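Purine nucleoside phosphorylase (Schistosoma mansoni, PDB 5TBT) catalyses the phosphorolysis of purine nucleosides such as inosine and guanosine, giving the free base and ribose 1-phosphate. Local coordinates at residues 115-120 and 220-225; 191-196 and 215-220; 242-247 and 260-265. One frame throughout, in Å; residues are numbered along the deposited sequence.

Contact 1: 115-120 and 220-225; sequences ITNLAG and GMSTVP. With CTN (4-amino-1-beta-D-ribofuranosyl-2(1H)-pyrimidinone), chain B; SO4 (sulfate ion), chain C.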
# COMPACT_ATOMS: atom_id res chain seq x y z
N ILE A 115 14.67 11.88 -16.88
CA ILE A 115 13.64 12.30 -15.93
C ILE A 115 14.26 13.19 -14.86
O ILE A 115 15.34 12.89 -14.34
CB ILE A 115 12.95 11.09 -15.26
CG1 ILE A 115 12.46 10.09 -16.31
CG2 ILE A 115 11.80 11.53 -14.37
CD1 ILE A 115 11.81 8.86 -15.73
N THR A 116 13.56 14.28 -14.51
CA THR A 116 13.88 15.10 -13.35
C THR A 116 12.67 15.22 -12.44
O THR A 116 11.52 15.19 -12.89
CB THR A 116 14.33 16.51 -13.75
OG1 THR A 116 13.28 17.16 -14.49
CG2 THR A 116 15.59 16.46 -14.59
N ASN A 117 12.93 15.38 -11.14
CA ASN A 117 11.87 15.57 -10.18
C ASN A 117 12.38 16.44 -9.04
O ASN A 117 13.58 16.67 -8.89
CB ASN A 117 11.33 14.24 -9.64
CG ASN A 117 12.38 13.44 -8.87
OD1 ASN A 117 12.90 13.90 -7.85
ND2 ASN A 117 12.66 12.23 -9.33
N LEU A 118 11.44 16.93 -8.23
CA LEU A 118 11.72 17.58 -6.96
C LEU A 118 11.46 16.58 -5.84
O LEU A 118 10.51 15.80 -5.90
CB LEU A 118 10.85 18.82 -6.75
CG LEU A 118 11.32 20.19 -7.23
CD1 LEU A 118 12.53 20.68 -6.44
CD2 LEU A 118 11.62 20.19 -8.72
N ALA A 119 12.31 16.61 -4.81
CA ALA A 119 12.20 15.60 -3.78
C ALA A 119 12.75 16.13 -2.46
O ALA A 119 13.46 17.14 -2.41
CB ALA A 119 12.92 14.32 -4.19
N GLY A 120 12.41 15.43 -1.38
CA GLY A 120 12.90 15.76 -0.06
C GLY A 120 14.14 14.94 0.28
O GLY A 120 14.25 13.78 -0.09
N GLY A 220 10.14 11.07 -2.75
CA GLY A 220 9.32 11.87 -3.64
C GLY A 220 8.09 11.11 -4.09
O GLY A 220 7.89 9.94 -3.75
N MET A 221 7.27 11.80 -4.89
CA MET A 221 5.93 11.33 -5.23
C MET A 221 5.78 10.91 -6.69
O MET A 221 4.65 10.77 -7.17
CB MET A 221 4.89 12.40 -4.92
CG MET A 221 4.88 12.90 -3.48
SD MET A 221 3.68 14.23 -3.25
CE MET A 221 4.17 14.86 -1.65
N SER A 222 6.87 10.71 -7.42
CA SER A 222 6.77 10.48 -8.86
C SER A 222 7.86 9.51 -9.30
O SER A 222 8.46 8.79 -8.49
CB SER A 222 6.85 11.82 -9.61
OG SER A 222 8.16 12.35 -9.58
N THR A 223 8.08 9.46 -10.62
CA THR A 223 9.26 8.88 -11.26
C THR A 223 9.28 7.36 -11.28
O THR A 223 9.48 6.76 -12.34
CB THR A 223 10.54 9.41 -10.60
OG1 THR A 223 10.57 10.84 -10.71
CG2 THR A 223 11.77 8.83 -11.28
N VAL A 224 9.11 6.72 -10.11
CA VAL A 224 9.16 5.26 -10.05
C VAL A 224 8.16 4.60 -10.99
O VAL A 224 8.52 3.60 -11.62
CB VAL A 224 9.02 4.79 -8.59
CG1 VAL A 224 8.76 3.29 -8.53
CG2 VAL A 224 10.27 5.14 -7.80
N PRO A 225 6.91 5.07 -11.12
CA PRO A 225 6.02 4.44 -12.12
C PRO A 225 6.56 4.50 -13.53
O PRO A 225 6.48 3.50 -14.26
CB PRO A 225 4.72 5.24 -11.98
CG PRO A 225 4.75 5.77 -10.59
CD PRO A 225 6.19 6.07 -10.30
O5' CTN B . 6.08 20.04 -3.91
C5' CTN B . 5.27 19.13 -4.60
C4' CTN B . 5.84 18.82 -5.97
O4' CTN B . 7.21 18.52 -5.91
C1' CTN B . 7.42 17.14 -5.68
N1 CTN B . 7.85 16.86 -4.31
C6 CTN B . 8.34 17.82 -3.57
C5 CTN B . 8.75 17.59 -2.29
C4 CTN B . 8.65 16.34 -1.76
N3 CTN B . 8.19 15.35 -2.51
C2 CTN B . 7.79 15.57 -3.80
O2 CTN B . 7.35 14.67 -4.50
N4 CTN B . 9.08 16.17 -0.51
C2' CTN B . 6.09 16.50 -6.00
O2' CTN B . 6.29 15.42 -6.88
C3' CTN B . 5.19 17.57 -6.50
O3' CTN B . 5.13 17.62 -7.91
S SO4 C . 8.13 16.86 -9.53
O1 SO4 C . 9.35 17.53 -9.50
O2 SO4 C . 8.36 15.48 -9.31
O3 SO4 C . 7.28 17.38 -8.49
O4 SO4 C . 7.35 17.03 -10.72
O HOH W 1 9.40 13.53 -6.80
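N117 crosses T223 at about a right angle, with its amide nitrogen close to the threonine hydroxyl. N117 ND2 donates to T223 OG1 over 2.9 Å. The bond is bent, 139° at the hydrogen, and OG1 lies 27° out of the amide plane. The amide is held from its other end too, because N117 OD1 is hydrogen-bonded to S241. T223 OG1 has a second partner in R86, so this hydroxyl is gripped from two residues. I115 runs past T223 in the opposite sense and brings its CG2 to 3.9 Å from T223 OG1. At chi1 63° the N117 amide swings over toward T223. N117 CB separately lies 3.7 Å from S222 OG.

The two segments join strand 112-121, in the central mixed sheet of the phosphorylase superfamily fold, to the end of its antiparallel neighbour 218-220 and the turn into helix 224-232. Their backbones come closest at A119 and G220, where the CA atoms are 4.7 Å apart. A bound sulfate lies beside both segments, which is consistent with the phosphate site of this family. S222 OG donates to sulfate O2 at 3.1 Å, and S35 OG is hydrogen-bonded to the sulfate as well. L118 N also points to sulfate O1, at a doubtfully short distance. Beside the sulfate lies the nucleoside, whose O2 accepts a weak hydrogen bond from M221 N at 2.9 Å.

Contact 2: 191-196 and 215-220; sequences EGVYAF and GCDVVG. With CTN (4-amino-1-beta-D-ribofuranosyl-2(1H)-pyrimidinone), chain B.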
# COMPACT_ATOMS: atom_id res chain seq x y z
N GLU A 191 24.70 10.69 -5.35
CA GLU A 191 23.92 9.55 -5.80
C GLU A 191 23.19 8.96 -4.60
O GLU A 191 23.60 9.15 -3.45
CB GLU A 191 24.82 8.48 -6.46
CG GLU A 191 25.77 7.75 -5.51
CD GLU A 191 26.60 6.69 -6.22
OE1 GLU A 191 26.91 6.88 -7.41
OE2 GLU A 191 26.93 5.67 -5.58
N GLY A 192 22.09 8.27 -4.85
CA GLY A 192 21.35 7.72 -3.73
C GLY A 192 20.13 6.94 -4.15
O GLY A 192 19.83 6.78 -5.34
N VAL A 193 19.40 6.48 -3.13
CA VAL A 193 18.23 5.62 -3.29
C VAL A 193 16.98 6.45 -3.08
O VAL A 193 16.88 7.22 -2.12
CB VAL A 193 18.28 4.43 -2.31
CG1 VAL A 193 17.00 3.62 -2.38
CG2 VAL A 193 19.50 3.56 -2.60
N TYR A 194 16.01 6.28 -3.98
CA TYR A 194 14.79 7.09 -4.00
C TYR A 194 13.63 6.28 -3.44
O TYR A 194 13.37 5.16 -3.88
CB TYR A 194 14.50 7.52 -5.44
CG TYR A 194 13.25 8.34 -5.68
CD1 TYR A 194 12.00 7.74 -5.81
CD2 TYR A 194 13.32 9.72 -5.84
CE1 TYR A 194 10.86 8.49 -6.05
CE2 TYR A 194 12.18 10.48 -6.09
CZ TYR A 194 10.96 9.86 -6.19
OH TYR A 194 9.83 10.60 -6.44
N ALA A 195 12.93 6.85 -2.47
CA ALA A 195 11.74 6.23 -1.89
C ALA A 195 10.50 6.85 -2.52
O ALA A 195 10.40 8.08 -2.62
CB ALA A 195 11.71 6.39 -0.37
N PHE A 196 9.57 6.00 -2.95
CA PHE A 196 8.35 6.45 -3.62
C PHE A 196 7.25 6.59 -2.57
O PHE A 196 6.70 5.60 -2.10
CB PHE A 196 7.96 5.45 -4.71
CG PHE A 196 6.70 5.82 -5.47
CD1 PHE A 196 6.20 7.12 -5.47
CD2 PHE A 196 6.03 4.85 -6.19
CE1 PHE A 196 5.05 7.44 -6.18
CE2 PHE A 196 4.88 5.16 -6.90
CZ PHE A 196 4.39 6.45 -6.89
N GLY A 215 17.65 3.25 5.05
CA GLY A 215 18.63 3.46 4.00
C GLY A 215 18.10 4.17 2.78
O GLY A 215 18.57 3.92 1.66
N CYS A 216 17.11 5.04 2.94
CA CYS A 216 16.65 5.91 1.87
C CYS A 216 17.41 7.22 1.93
O CYS A 216 17.61 7.79 3.01
CB CYS A 216 15.15 6.17 1.97
SG CYS A 216 14.11 4.69 1.94
N ASP A 217 17.85 7.70 0.77
CA ASP A 217 18.50 9.00 0.69
C ASP A 217 17.55 10.12 0.31
O ASP A 217 17.78 11.27 0.67
CB ASP A 217 19.65 8.97 -0.32
CG ASP A 217 20.68 7.89 -0.00
OD1 ASP A 217 21.50 8.10 0.91
OD2 ASP A 217 20.68 6.85 -0.69
N VAL A 218 16.47 9.78 -0.40
CA VAL A 218 15.59 10.77 -1.03
C VAL A 218 14.18 10.19 -1.06
O VAL A 218 13.99 8.97 -1.14
CB VAL A 218 16.11 11.10 -2.46
CG1 VAL A 218 15.03 11.71 -3.31
CG2 VAL A 218 17.31 12.04 -2.38
N VAL A 219 13.18 11.06 -0.97
CA VAL A 219 11.78 10.65 -1.01
C VAL A 219 10.99 11.62 -1.89
O VAL A 219 11.15 12.84 -1.79
CB VAL A 219 11.18 10.56 0.40
CG1 VAL A 219 11.35 11.87 1.15
CG2 VAL A 219 9.71 10.15 0.34
N GLY A 220 10.14 11.07 -2.75
CA GLY A 220 9.32 11.87 -3.64
C GLY A 220 8.09 11.11 -4.09
O GLY A 220 7.89 9.94 -3.75
O5' CTN B . 6.08 20.04 -3.91
C5' CTN B . 5.27 19.13 -4.60
C4' CTN B . 5.84 18.82 -5.97
O4' CTN B . 7.21 18.52 -5.91
C1' CTN B . 7.42 17.14 -5.68
N1 CTN B . 7.85 16.86 -4.31
C6 CTN B . 8.34 17.82 -3.57
C5 CTN B . 8.75 17.59 -2.29
C4 CTN B . 8.65 16.34 -1.76
N3 CTN B . 8.19 15.35 -2.51
C2 CTN B . 7.79 15.57 -3.80
O2 CTN B . 7.35 14.67 -4.50
N4 CTN B . 9.08 16.17 -0.51
C2' CTN B . 6.09 16.50 -6.00
O2' CTN B . 6.29 15.42 -6.88
C3' CTN B . 5.19 17.57 -6.50
O3' CTN B . 5.13 17.62 -7.91
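A195 N donates to V218 O at 2.7 Å, 162° at the hydrogen, in a parallel pairing that sets Y194 beside V218 and A195 beside V219. The segments belong to a beta-alpha-beta unit made of strand 189-196, helix 205-213 and strand 218-220. G220 N continues the ladder with a bond to A195 O at 3.0 Å. At the other end V193 O accepts from D217 N at 3.1 Å and, weakly, from V218 N. V193 N then leaves the regular backbone pattern and donates to the carboxylate of D217. D217 OD2 receives it at 2.8 Å, on the lone pair turned away from OD1. N123 holds OD1, so both carboxylate oxygens are tied down.

On one face of the sheet the Y194 ring and V218 meet obliquely, CD2 to CG1 at 3.6 Å. On the other face A195 CB lies against C216 SG. Back on the Y194 face, G220 O lies at the edge of the F196 ring, next to CD1. Further out, Y194 is packed by S241 and V224, and D206 of a third subunit lies on V193. The Y194 hydroxyl ends against G220: with CG anti to the backbone N (chi1 179°), OH comes within 3.1 Å of G220 CA and is hydrogen-bonded to S222 N.

Contact 3: 242-247 and 260-265; sequences LIANNS and EKVLAV. With CTN (4-amino-1-beta-D-ribofuranosyl-2(1H)-pyrimidinone), chain B.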
# COMPACT_ATOMS: atom_id res chain seq x y z
N LEU A 242 16.15 16.90 -7.66
CA LEU A 242 16.59 18.18 -7.11
C LEU A 242 16.06 18.28 -5.69
O LEU A 242 14.85 18.19 -5.46
CB LEU A 242 16.09 19.35 -7.96
CG LEU A 242 16.26 20.73 -7.32
CD1 LEU A 242 17.73 21.06 -7.09
CD2 LEU A 242 15.59 21.82 -8.15
N ILE A 243 16.97 18.48 -4.74
CA ILE A 243 16.61 18.46 -3.32
C ILE A 243 15.98 19.79 -2.94
O ILE A 243 16.64 20.84 -2.97
CB ILE A 243 17.85 18.16 -2.46
CG1 ILE A 243 18.50 16.85 -2.91
CG2 ILE A 243 17.47 18.08 -0.99
CD1 ILE A 243 17.54 15.66 -2.92
N ALA A 244 14.70 19.75 -2.57
CA ALA A 244 14.00 20.96 -2.14
C ALA A 244 14.33 21.33 -0.70
O ALA A 244 14.35 22.52 -0.36
CB ALA A 244 12.49 20.78 -2.30
N ASN A 245 14.61 20.34 0.14
CA ASN A 245 14.82 20.54 1.57
C ASN A 245 15.39 19.26 2.15
O ASN A 245 15.33 18.20 1.52
CB ASN A 245 13.51 20.91 2.27
CG ASN A 245 12.55 19.73 2.36
OD1 ASN A 245 11.96 19.32 1.35
ND2 ASN A 245 12.40 19.18 3.55
N ASN A 246 15.93 19.37 3.36
CA ASN A 246 16.34 18.20 4.14
C ASN A 246 15.28 17.97 5.22
O ASN A 246 15.21 18.72 6.20
CB ASN A 246 17.72 18.39 4.76
CG ASN A 246 18.29 17.10 5.30
OD1 ASN A 246 17.84 16.58 6.33
ND2 ASN A 246 19.29 16.55 4.61
N SER A 247 14.47 16.93 5.03
CA SER A 247 13.34 16.68 5.92
C SER A 247 13.78 16.23 7.31
O SER A 247 13.03 16.43 8.27
CB SER A 247 12.41 15.64 5.30
OG SER A 247 11.90 16.09 4.05
N GLU A 260 5.31 26.36 -2.36
CA GLU A 260 5.93 27.62 -2.76
C GLU A 260 7.43 27.58 -2.54
O GLU A 260 8.20 28.03 -3.39
CB GLU A 260 5.30 28.79 -2.00
CG GLU A 260 3.89 29.16 -2.43
CD GLU A 260 2.83 28.33 -1.74
OE1 GLU A 260 2.59 27.17 -2.16
OE2 GLU A 260 2.23 28.82 -0.76
N LYS A 261 7.86 27.05 -1.39
CA LYS A 261 9.29 26.87 -1.15
C LYS A 261 9.90 25.92 -2.17
O LYS A 261 11.04 26.12 -2.62
CB LYS A 261 9.54 26.34 0.26
CG LYS A 261 9.31 27.33 1.39
CD LYS A 261 9.95 26.81 2.67
CE LYS A 261 9.15 27.21 3.89
NZ LYS A 261 9.70 26.58 5.13
N VAL A 262 9.17 24.85 -2.52
CA VAL A 262 9.68 23.88 -3.48
C VAL A 262 9.91 24.53 -4.84
O VAL A 262 10.95 24.33 -5.48
CB VAL A 262 8.72 22.68 -3.59
CG1 VAL A 262 9.08 21.81 -4.78
CG2 VAL A 262 8.73 21.87 -2.30
N LEU A 263 8.94 25.33 -5.29
CA LEU A 263 9.07 25.99 -6.59
C LEU A 263 10.20 27.02 -6.58
O LEU A 263 10.82 27.25 -7.62
CB LEU A 263 7.75 26.65 -6.98
CG LEU A 263 6.62 25.71 -7.40
CD1 LEU A 263 5.38 26.50 -7.76
CD2 LEU A 263 7.07 24.83 -8.55
N ALA A 264 10.47 27.65 -5.43
CA ALA A 264 11.55 28.62 -5.36
C ALA A 264 12.91 27.96 -5.54
O ALA A 264 13.82 28.53 -6.15
CB ALA A 264 11.49 29.39 -4.04
N VAL A 265 13.07 26.75 -5.00
CA VAL A 265 14.30 26.00 -5.22
C VAL A 265 14.42 25.60 -6.69
O VAL A 265 15.50 25.64 -7.28
CB VAL A 265 14.35 24.77 -4.30
CG1 VAL A 265 15.64 23.99 -4.53
CG2 VAL A 265 14.23 25.19 -2.85
O5' CTN B . 6.08 20.04 -3.91
C5' CTN B . 5.27 19.13 -4.60
C4' CTN B . 5.84 18.82 -5.97
O4' CTN B . 7.21 18.52 -5.91
C1' CTN B . 7.42 17.14 -5.68
N1 CTN B . 7.85 16.86 -4.31
C6 CTN B . 8.34 17.82 -3.57
C5 CTN B . 8.75 17.59 -2.29
C4 CTN B . 8.65 16.34 -1.76
N3 CTN B . 8.19 15.35 -2.51
C2 CTN B . 7.79 15.57 -3.80
O2 CTN B . 7.35 14.67 -4.50
N4 CTN B . 9.08 16.17 -0.51
C2' CTN B . 6.09 16.50 -6.00
O2' CTN B . 6.29 15.42 -6.88
C3' CTN B . 5.19 17.57 -6.50
O3' CTN B . 5.13 17.62 -7.91
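V265 points its CB from helix 259-283 toward strand 236-246, and the two methyls beyond CB do the touching. CG1, anti to the backbone N (chi1 -180°), runs up to the strand backbone. It lies 3.7 Å from I243 O and also meets the A244 CA. On its flank is L242 CD2, 4.2 Å from V265 CG1. CG2 takes the other branch and comes to 3.7 Å from A244 O. That carbonyl oxygen has its polar partner in S128 OG, so the methyl packs beside an acceptor that is already bonded. The backbone of V265 joins in as well: L242 CD2 rests 3.9 Å from V265 O.

One turn earlier in the helix, V262 reaches A244 with its CG2 branch, 3.9 Å from A244 CB. Here the two backbones are nearest, with CA atoms 5.4 Å apart. The small methyl of A244 fits this close approach. V262 has a second neighbour in the bound nucleoside. Its CG1 and CG2 both lie near O5', with CG1 to O5' at 3.6 Å. L118 of strand 112-121 also packs on V262.

The axes of 260-265 and 242-246 approach to 8.1 Å, with 136° between their directions. The two segments meet by methyl groups against each other and against backbone carbonyls, without a hydrogen bond between them. E203 and H259, the latter at the start of the helix, are both hydrogen-bonded to the nucleoside. The arrangement is that of a C-terminal helix laid across the sheet of the phosphorylase superfamily fold, where V262 helps wall the nucleoside pocket at the 5' end of the ribose.

From the N terminus, strand 112-121 comes first and gives contact 1 its first segment. Strand 189-196 follows, and contact 2 closes a short loop through helix 205-213 when the chain returns at 215-220. Contact 1 closes a longer loop just afterwards, at 220-225, so contact 2 is nested inside it and the two share G220. Contact 3 opens later, in series with both, and closes between strand 236-246 and helix 259-283. Strand 112-121 pairs with both 218-220 and 236-246, as well as with 29-32. Probable hydrogen bonds tie contact 1 to contact 2, G120 N to V219 O, and to contact 3, L242 N to N117 O. All three contacts border the nucleoside.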